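Local coordinates for major pilin backbone protein T-antigen, T13 (Streptococcus pyogenes, PDB 6BBT) that probably forms the repeating shaft subunit of the streptococcal pilus, a T-antigen built of beta-sandwich domains and carrying an internal isopeptide bond, at residues K15-T20 with T29-T34; V135-V140 with K146-E151. All blocks are in the same frame, centred on the assembly; numbering follows the deposited sequence.

Contact 1: residues K15-T20 with T29-T34; sequences KSMIYT and TTFTFT
Lys-15 reaches across from strand 10-17 to the rings of Phe-31 and Phe-33 on strand 29-37, and each end of its chain meets a different ring. CB lies 4.0 Å from Phe-33 CZ, approaching that ring obliquely. CG is anti to the backbone N (chi1 175°), and the chain then bends at chi2, which carries CE above Phe-31. CE stands 3.6 Å above the ring plane of Phe-31, over its centre and almost on the ring normal, a CH-pi contact. The tip, NZ, is displaced toward one side of the same face, 3.7 Å from Phe-31 CD1 and 21° off the ring normal. This placing is that of a cation-pi pair, but NZ is covalently joined to CG of Asn-152. It is therefore an isopeptide amide nitrogen, neutral rather than ammonium, and the attraction should be mainly dispersive, with its hydrogen bond going to Glu-101 OE1. Such a linked Lys and Asn with an adjacent Glu is the signature of Spy0128-like domains, where the acidic residue is thought to promote the reaction and aromatic rings enclose the site.

Met-17 CE approaches the same ring near its plane, at the edge, 3.6 Å from Phe-31 CZ. Segment 15-20 thus meets one face of Phe-31 and part of its edge.

No hydrogen bond joins the segments. Their axes come no nearer than 10.1 Å and run at 144°, a spacing appropriate to facing sheets bridged by side chains. Strand 10-17 lies between strands 77-83 and 148-166, parallel to the latter, which supplies Asn-152; strand 29-37 lies in the facing sheet, between strands 62-67 and 93-101, the latter bearing Glu-101.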
ATOM      1  N   LYS A  15     -11.042  -6.735  -5.111  1.00 18.56           N
ATOM      2  CA  LYS A  15      -9.690  -6.422  -4.720  1.00 18.07           C
ATOM      3  C   LYS A  15      -9.506  -6.930  -3.312  1.00 17.89           C
ATOM      4  O   LYS A  15     -10.298  -6.597  -2.443  1.00 18.47           O
ATOM      5  CB  LYS A  15      -9.473  -4.916  -4.745  1.00 17.39           C
ATOM      6  CG  LYS A  15      -8.117  -4.466  -4.238  1.00 16.98           C
ATOM      7  CD  LYS A  15      -6.965  -5.017  -5.059  1.00 16.70           C
ATOM      8  CE  LYS A  15      -5.623  -4.564  -4.509  1.00 16.25           C
ATOM      9  NZ  LYS A  15      -4.464  -4.983  -5.338  1.00 15.37           N
ATOM     10  N   SER A  16      -8.465  -7.714  -3.093  1.00 18.40           N
ATOM     11  CA  SER A  16      -8.076  -8.137  -1.752  1.00 19.49           C
ATOM     12  C   SER A  16      -6.705  -7.574  -1.450  1.00 18.38           C
ATOM     13  O   SER A  16      -5.775  -7.738  -2.239  1.00 17.13           O
ATOM     14  CB  SER A  16      -8.045  -9.656  -1.638  1.00 21.12           C
ATOM     15  OG  SER A  16      -9.340 -10.177  -1.882  1.00 25.00           O
ATOM     16  N   MET A  17      -6.595  -6.871  -0.327  1.00 17.64           N
ATOM     17  CA  MET A  17      -5.304  -6.454   0.189  1.00 18.60           C
ATOM     18  C   MET A  17      -4.914  -7.479   1.251  1.00 18.99           C
ATOM     19  O   MET A  17      -5.713  -7.761   2.139  1.00 20.28           O
ATOM     20  CB  MET A  17      -5.386  -5.065   0.826  1.00 19.69           C
ATOM     21  CG  MET A  17      -4.056  -4.557   1.360  1.00 19.05           C
ATOM     22  SD  MET A  17      -2.965  -4.074   0.016  1.00 19.06           S
ATOM     23  CE  MET A  17      -3.169  -2.281   0.019  1.00 20.53           C
ATOM     24  N   ILE A  18      -3.712  -8.030   1.144  1.00 17.88           N
ATOM     25  CA  ILE A  18      -3.190  -8.945   2.152  1.00 18.91           C
ATOM     26  C   ILE A  18      -2.995  -8.097   3.419  1.00 18.77           C
ATOM     27  O   ILE A  18      -2.250  -7.113   3.405  1.00 18.73           O
ATOM     28  CB  ILE A  18      -1.858  -9.593   1.726  1.00 19.64           C
ATOM     29  CG1 ILE A  18      -2.032 -10.443   0.447  1.00 20.69           C
ATOM     30  CG2 ILE A  18      -1.240 -10.426   2.862  1.00 19.85           C
ATOM     31  CD1 ILE A  18      -3.103 -11.518   0.529  1.00 22.16           C
ATOM     32  N   TYR A  19      -3.727  -8.456   4.470  1.00 17.48           N
ATOM     33  CA  TYR A  19      -3.723  -7.706   5.715  1.00 17.50           C
ATOM     34  C   TYR A  19      -4.113  -8.619   6.874  1.00 16.97           C
ATOM     35  O   TYR A  19      -5.249  -9.074   6.945  1.00 16.29           O
ATOM     36  CB  TYR A  19      -4.715  -6.559   5.627  1.00 16.66           C
ATOM     37  CG  TYR A  19      -4.636  -5.584   6.771  1.00 16.52           C
ATOM     38  CD1 TYR A  19      -3.778  -4.464   6.726  1.00 16.26           C
ATOM     39  CD2 TYR A  19      -5.413  -5.769   7.912  1.00 15.91           C
ATOM     40  CE1 TYR A  19      -3.711  -3.574   7.809  1.00 16.40           C
ATOM     41  CE2 TYR A  19      -5.355  -4.882   8.967  1.00 16.41           C
ATOM     42  CZ  TYR A  19      -4.518  -3.790   8.923  1.00 15.89           C
ATOM     43  OH  TYR A  19      -4.501  -2.954  10.022  1.00 16.15           O
ATOM     44  N   THR A  20      -3.176  -8.856   7.778  1.00 16.82           N
ATOM     45  CA  THR A  20      -3.366  -9.839   8.848  1.00 16.91           C
ATOM     46  C   THR A  20      -3.133  -9.294  10.253  1.00 17.02           C
ATOM     47  O   THR A  20      -3.275 -10.054  11.228  1.00 17.60           O
ATOM     48  CB  THR A  20      -2.467 -11.056   8.628  1.00 17.40           C
ATOM     49  OG1 THR A  20      -1.102 -10.650   8.646  1.00 17.33           O
ATOM     50  CG2 THR A  20      -2.793 -11.731   7.283  1.00 18.14           C
ATOM     51  N   THR A  29      -4.827   4.830  -0.139  1.00 16.26           N
ATOM     52  CA  THR A  29      -4.468   4.757  -1.556  1.00 17.11           C
ATOM     53  C   THR A  29      -5.624   4.208  -2.386  1.00 17.15           C
ATOM     54  O   THR A  29      -6.638   3.764  -1.833  1.00 17.55           O
ATOM     55  CB  THR A  29      -3.192   3.899  -1.763  1.00 17.19           C
ATOM     56  OG1 THR A  29      -2.650   4.125  -3.073  1.00 18.39           O
ATOM     57  CG2 THR A  29      -3.483   2.419  -1.558  1.00 17.23           C
ATOM     58  N   THR A  30      -5.484   4.264  -3.706  1.00 16.38           N
ATOM     59  CA  THR A  30      -6.514   3.695  -4.587  1.00 17.27           C
ATOM     60  C   THR A  30      -5.848   2.672  -5.466  1.00 16.49           C
ATOM     61  O   THR A  30      -4.640   2.726  -5.689  1.00 17.39           O
ATOM     62  CB  THR A  30      -7.200   4.751  -5.472  1.00 17.45           C
ATOM     63  OG1 THR A  30      -6.211   5.365  -6.292  1.00 20.04           O
ATOM     64  CG2 THR A  30      -7.866   5.802  -4.614  1.00 17.67           C
ATOM     65  N   PHE A  31      -6.626   1.707  -5.913  1.00 15.72           N
ATOM     66  CA  PHE A  31      -6.206   0.816  -6.985  1.00 15.55           C
ATOM     67  C   PHE A  31      -7.139   1.031  -8.163  1.00 16.80           C
ATOM     68  O   PHE A  31      -8.340   1.170  -7.987  1.00 18.05           O
ATOM     69  CB  PHE A  31      -6.238  -0.645  -6.533  1.00 14.76           C
ATOM     70  CG  PHE A  31      -5.252  -0.936  -5.464  1.00 14.33           C
ATOM     71  CD1 PHE A  31      -3.960  -1.310  -5.790  1.00 14.25           C
ATOM     72  CD2 PHE A  31      -5.577  -0.744  -4.139  1.00 14.09           C
ATOM     73  CE1 PHE A  31      -3.022  -1.551  -4.811  1.00 14.33           C
ATOM     74  CE2 PHE A  31      -4.634  -0.973  -3.137  1.00 14.51           C
ATOM     75  CZ  PHE A  31      -3.354  -1.376  -3.478  1.00 14.66           C
ATOM     76  N   THR A  32      -6.571   1.039  -9.362  1.00 17.63           N
ATOM     77  CA  THR A  32      -7.305   1.314 -10.569  1.00 17.74           C
ATOM     78  C   THR A  32      -7.235   0.101 -11.482  1.00 17.89           C
ATOM     79  O   THR A  32      -6.161  -0.429 -11.741  1.00 17.78           O
ATOM     80  CB  THR A  32      -6.729   2.553 -11.261  1.00 17.28           C
ATOM     81  OG1 THR A  32      -6.987   3.683 -10.436  1.00 16.55           O
ATOM     82  CG2 THR A  32      -7.376   2.794 -12.635  1.00 17.53           C
ATOM     83  N   PHE A  33      -8.397  -0.328 -11.956  1.00 19.12           N
ATOM     84  CA  PHE A  33      -8.482  -1.404 -12.924  1.00 19.05           C
ATOM     85  C   PHE A  33      -8.854  -0.791 -14.276  1.00 20.99           C
ATOM     86  O   PHE A  33      -9.629   0.167 -14.338  1.00 20.40           O
ATOM     87  CB  PHE A  33      -9.500  -2.426 -12.453  1.00 19.48           C
ATOM     88  CG  PHE A  33      -9.376  -2.704 -11.001  1.00 19.00           C
ATOM     89  CD1 PHE A  33      -8.289  -3.405 -10.533  1.00 19.15           C
ATOM     90  CD2 PHE A  33     -10.250  -2.127 -10.093  1.00 20.03           C
ATOM     91  CE1 PHE A  33      -8.111  -3.603  -9.171  1.00 19.65           C
ATOM     92  CE2 PHE A  33     -10.094  -2.341  -8.731  1.00 19.91           C
ATOM     93  CZ  PHE A  33      -9.015  -3.076  -8.278  1.00 19.66           C
ATOM     94  N   THR A  34      -8.257  -1.333 -15.328  1.00 21.99           N
ATOM     95  CA  THR A  34      -8.429  -0.843 -16.679  1.00 23.37           C
ATOM     96  C   THR A  34      -9.006  -1.971 -17.506  1.00 22.80           C
ATOM     97  O   THR A  34      -8.610  -3.124 -17.360  1.00 21.41           O
ATOM     98  CB  THR A  34      -7.090  -0.447 -17.313  1.00 25.60           C
ATOM     99  OG1 THR A  34      -6.387   0.423 -16.433  1.00 30.62           O
ATOM    100  CG2 THR A  34      -7.319   0.286 -18.624  1.00 29.34           C
TER

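Contact 2: residues V135-V140 with K146-E151; sequences VVSKEV and KPIRFE
Ser-137 and Lys-146 are joined by two hydrogen bonds, one from each residue. Lys-146 N donates to Ser-137 O at 3.1 Å. In return Ser-137 OG donates to Lys-146 O at 2.7 Å, a short bond whose donor stands above the carbonyl plane, 42° out of it, and not on a lone pair. The serine torsion explains the reach: chi1 of 58° sets OG between its own backbone N and carbonyl carbon, on the side where Lys-146 O lies. Backbone N and O of Lys-146 are thus both satisfied by one serine. The two carbonyl oxygens, Ser-137 O and Lys-146 O, come within 3.1 Å of each other without bonding, a proximity that the two donors probably make tolerable.

The pair sits where the chain leaves strand 131-139 and turns into strand 148-166, passing from one sheet of the beta sandwich to the other. Within its own sheet strand 131-139 is held by strand 116-123, by backbone hydrogen bonding, for example of Lys-138 with Thr-117, and by strand 5-7. Behind the polar pair Ile-148 packs inward, its CG1 3.8 Å from Ser-137 CB, with Trp-116 and Val-99 also against its side chain.

Farther out, Lys-146 bends at chi3 and brings NZ to Glu-139 OE2, but at 3.4 Å this salt bridge is weak as a hydrogen bond. The other carboxylate oxygen, Glu-139 OE1, has a stronger partner in Lys-114 NZ, so the acid is shared between two lysines. Within segment 146-151 itself, Arg-149 NH1 forms a salt bridge with Glu-151 OE1 at 2.9 Å, from the anti side and tilted out of the carboxylate plane.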
ATOM      1  N   VAL A 135     -21.543 -12.326 -19.074  1.00 36.97           N
ATOM      2  CA  VAL A 135     -20.155 -11.890 -18.989  1.00 34.94           C
ATOM      3  C   VAL A 135     -19.362 -13.034 -18.395  1.00 32.24           C
ATOM      4  O   VAL A 135     -19.700 -13.508 -17.315  1.00 32.45           O
ATOM      5  CB  VAL A 135     -20.018 -10.643 -18.104  1.00 35.17           C
ATOM      6  CG1 VAL A 135     -18.557 -10.218 -18.008  1.00 36.03           C
ATOM      7  CG2 VAL A 135     -20.877  -9.519 -18.666  1.00 35.65           C
ATOM      8  N   VAL A 136     -18.338 -13.493 -19.115  1.00 30.75           N
ATOM      9  CA  VAL A 136     -17.501 -14.612 -18.669  1.00 29.74           C
ATOM     10  C   VAL A 136     -16.087 -14.108 -18.438  1.00 28.22           C
ATOM     11  O   VAL A 136     -15.532 -13.447 -19.311  1.00 28.61           O
ATOM     12  CB  VAL A 136     -17.468 -15.757 -19.709  1.00 30.34           C
ATOM     13  CG1 VAL A 136     -16.669 -16.944 -19.175  1.00 30.86           C
ATOM     14  CG2 VAL A 136     -18.893 -16.192 -20.051  1.00 30.95           C
ATOM     15  N   SER A 137     -15.495 -14.429 -17.287  1.00 26.57           N
ATOM     16  CA  SER A 137     -14.113 -14.011 -17.004  1.00 26.73           C
ATOM     17  C   SER A 137     -13.165 -15.185 -16.766  1.00 25.41           C
ATOM     18  O   SER A 137     -13.545 -16.202 -16.193  1.00 25.42           O
ATOM     19  CB  SER A 137     -14.078 -13.043 -15.809  1.00 27.47           C
ATOM     20  OG  SER A 137     -14.634 -13.646 -14.659  1.00 29.41           O
ATOM     21  N   LYS A 138     -11.927 -15.014 -17.219  1.00 25.52           N
ATOM     22  CA  LYS A 138     -10.838 -15.971 -17.008  1.00 27.08           C
ATOM     23  C   LYS A 138      -9.533 -15.208 -16.901  1.00 25.13           C
ATOM     24  O   LYS A 138      -9.425 -14.085 -17.402  1.00 25.24           O
ATOM     25  CB  LYS A 138     -10.685 -16.917 -18.204  1.00 29.72           C
ATOM     26  CG  LYS A 138     -11.917 -17.716 -18.594  1.00 34.37           C
ATOM     27  CD  LYS A 138     -11.731 -18.358 -19.965  1.00 38.11           C
ATOM     28  CE  LYS A 138     -12.949 -19.175 -20.382  1.00 40.94           C
ATOM     29  NZ  LYS A 138     -12.809 -19.685 -21.779  1.00 43.18           N
ATOM     30  N   GLU A 139      -8.537 -15.821 -16.278  1.00 23.52           N
ATOM     31  CA  GLU A 139      -7.163 -15.347 -16.412  1.00 24.01           C
ATOM     32  C   GLU A 139      -6.704 -15.585 -17.846  1.00 24.57           C
ATOM     33  O   GLU A 139      -7.023 -16.626 -18.429  1.00 24.07           O
ATOM     34  CB  GLU A 139      -6.230 -16.074 -15.441  1.00 25.98           C
ATOM     35  CG  GLU A 139      -6.505 -15.765 -13.959  1.00 28.77           C
ATOM     36  CD  GLU A 139      -5.611 -16.545 -12.998  1.00 32.17           C
ATOM     37  OE1 GLU A 139      -4.515 -16.969 -13.401  1.00 37.48           O
ATOM     38  OE2 GLU A 139      -5.990 -16.720 -11.826  1.00 35.28           O
ATOM     39  N   VAL A 140      -5.944 -14.637 -18.395  1.00 23.07           N
ATOM     40  CA  VAL A 140      -5.360 -14.785 -19.712  1.00 22.58           C
ATOM     41  C   VAL A 140      -4.515 -16.060 -19.705  1.00 22.80           C
ATOM     42  O   VAL A 140      -3.836 -16.354 -18.712  1.00 20.44           O
ATOM     43  CB  VAL A 140      -4.510 -13.553 -20.105  1.00 23.39           C
ATOM     44  CG1 VAL A 140      -3.679 -13.809 -21.360  1.00 23.09           C
ATOM     45  CG2 VAL A 140      -5.406 -12.337 -20.320  1.00 23.05           C
ATOM     46  N   LYS A 146     -13.424 -18.055 -13.741  1.00 31.02           N
ATOM     47  CA  LYS A 146     -13.476 -17.620 -12.346  1.00 30.43           C
ATOM     48  C   LYS A 146     -13.627 -16.102 -12.258  1.00 28.26           C
ATOM     49  O   LYS A 146     -13.224 -15.388 -13.181  1.00 27.71           O
ATOM     50  CB  LYS A 146     -12.248 -18.096 -11.565  1.00 31.70           C
ATOM     51  CG  LYS A 146     -10.930 -17.759 -12.211  1.00 33.91           C
ATOM     52  CD  LYS A 146      -9.751 -17.986 -11.278  1.00 36.91           C
ATOM     53  CE  LYS A 146      -9.189 -19.390 -11.365  1.00 38.19           C
ATOM     54  NZ  LYS A 146      -7.802 -19.396 -10.820  1.00 42.47           N
ATOM     55  N   PRO A 147     -14.221 -15.608 -11.157  1.00 26.99           N
ATOM     56  CA  PRO A 147     -14.390 -14.172 -11.007  1.00 25.94           C
ATOM     57  C   PRO A 147     -13.044 -13.452 -10.907  1.00 22.44           C
ATOM     58  O   PRO A 147     -12.051 -14.040 -10.485  1.00 21.60           O
ATOM     59  CB  PRO A 147     -15.224 -14.038  -9.727  1.00 27.50           C
ATOM     60  CG  PRO A 147     -14.980 -15.288  -8.969  1.00 29.13           C
ATOM     61  CD  PRO A 147     -14.739 -16.351  -9.994  1.00 29.07           C
ATOM     62  N   ILE A 148     -13.008 -12.207 -11.360  1.00 21.46           N
ATOM     63  CA  ILE A 148     -11.778 -11.421 -11.333  1.00 21.54           C
ATOM     64  C   ILE A 148     -11.477 -10.998  -9.898  1.00 21.16           C
ATOM     65  O   ILE A 148     -12.293 -10.352  -9.280  1.00 18.84           O
ATOM     66  CB  ILE A 148     -11.881 -10.182 -12.238  1.00 21.15           C
ATOM     67  CG1 ILE A 148     -12.114 -10.641 -13.689  1.00 21.36           C
ATOM     68  CG2 ILE A 148     -10.604  -9.350 -12.131  1.00 20.96           C
ATOM     69  CD1 ILE A 148     -11.988  -9.555 -14.733  1.00 21.68           C
ATOM     70  N   ARG A 149     -10.309 -11.374  -9.389  1.00 22.54           N
ATOM     71  CA  ARG A 149      -9.864 -10.959  -8.050  1.00 23.23           C
ATOM     72  C   ARG A 149      -8.405 -10.573  -8.127  1.00 22.07           C
ATOM     73  O   ARG A 149      -7.563 -11.412  -8.453  1.00 24.16           O
ATOM     74  CB  ARG A 149     -10.035 -12.104  -7.057  1.00 24.85           C
ATOM     75  CG  ARG A 149      -9.410 -11.891  -5.685  1.00 27.89           C
ATOM     76  CD  ARG A 149      -9.713 -13.095  -4.807  1.00 30.43           C
ATOM     77  NE  ARG A 149      -9.232 -12.948  -3.437  1.00 33.41           N
ATOM     78  CZ  ARG A 149      -7.994 -13.207  -3.010  1.00 35.52           C
ATOM     79  NH1 ARG A 149      -7.038 -13.637  -3.841  1.00 37.32           N
ATOM     80  NH2 ARG A 149      -7.705 -13.028  -1.721  1.00 35.72           N
ATOM     81  N   PHE A 150      -8.105  -9.311  -7.832  1.00 19.83           N
ATOM     82  CA  PHE A 150      -6.726  -8.847  -7.765  1.00 18.74           C
ATOM     83  C   PHE A 150      -6.289  -8.892  -6.316  1.00 19.25           C
ATOM     84  O   PHE A 150      -7.076  -8.563  -5.430  1.00 19.84           O
ATOM     85  CB  PHE A 150      -6.616  -7.426  -8.294  1.00 18.50           C
ATOM     86  CG  PHE A 150      -6.882  -7.324  -9.756  1.00 17.85           C
ATOM     87  CD1 PHE A 150      -5.901  -7.687 -10.666  1.00 18.11           C
ATOM     88  CD2 PHE A 150      -8.114  -6.895 -10.226  1.00 17.85           C
ATOM     89  CE1 PHE A 150      -6.147  -7.634 -12.035  1.00 18.30           C
ATOM     90  CE2 PHE A 150      -8.366  -6.825 -11.588  1.00 18.07           C
ATOM     91  CZ  PHE A 150      -7.375  -7.190 -12.494  1.00 18.00           C
ATOM     92  N   GLU A 151      -5.054  -9.307  -6.071  1.00 18.77           N
ATOM     93  CA  GLU A 151      -4.537  -9.407  -4.711  1.00 19.70           C
ATOM     94  C   GLU A 151      -3.302  -8.532  -4.598  1.00 18.15           C
ATOM     95  O   GLU A 151      -2.334  -8.764  -5.305  1.00 16.93           O
ATOM     96  CB  GLU A 151      -4.202 -10.865  -4.402  1.00 21.26           C
ATOM     97  CG  GLU A 151      -3.627 -11.089  -3.026  1.00 24.84           C
ATOM     98  CD  GLU A 151      -3.471 -12.567  -2.707  1.00 27.78           C
ATOM     99  OE1 GLU A 151      -4.495 -13.244  -2.539  1.00 32.33           O
ATOM    100  OE2 GLU A 151      -2.325 -13.042  -2.628  1.00 28.77           O
TER

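Overall arrangement
Contact 1 is deep in the sandwich, all four of its touching residues buried, whereas contact 2 is only partly buried and lies farther from the centre of the chain (about 22 Å against 8 Å between centres); the two are about 15 Å apart. Both bridge the two sheets of one Spy0128-like domain, and both reach the same sheet through neighbouring parallel strands, 10-17 and 148-166. Ser-16 N and Phe-150 O, 2.8 Å apart, probably form a hydrogen bond between them, and Phe-33 CE1 packs on Phe-150 CD2 at 3.5 Å. The chemistry follows the setting: aromatic packing around a covalent link in contact 1, one backbone and one hydroxyl hydrogen bond with a weak charged pair in contact 2.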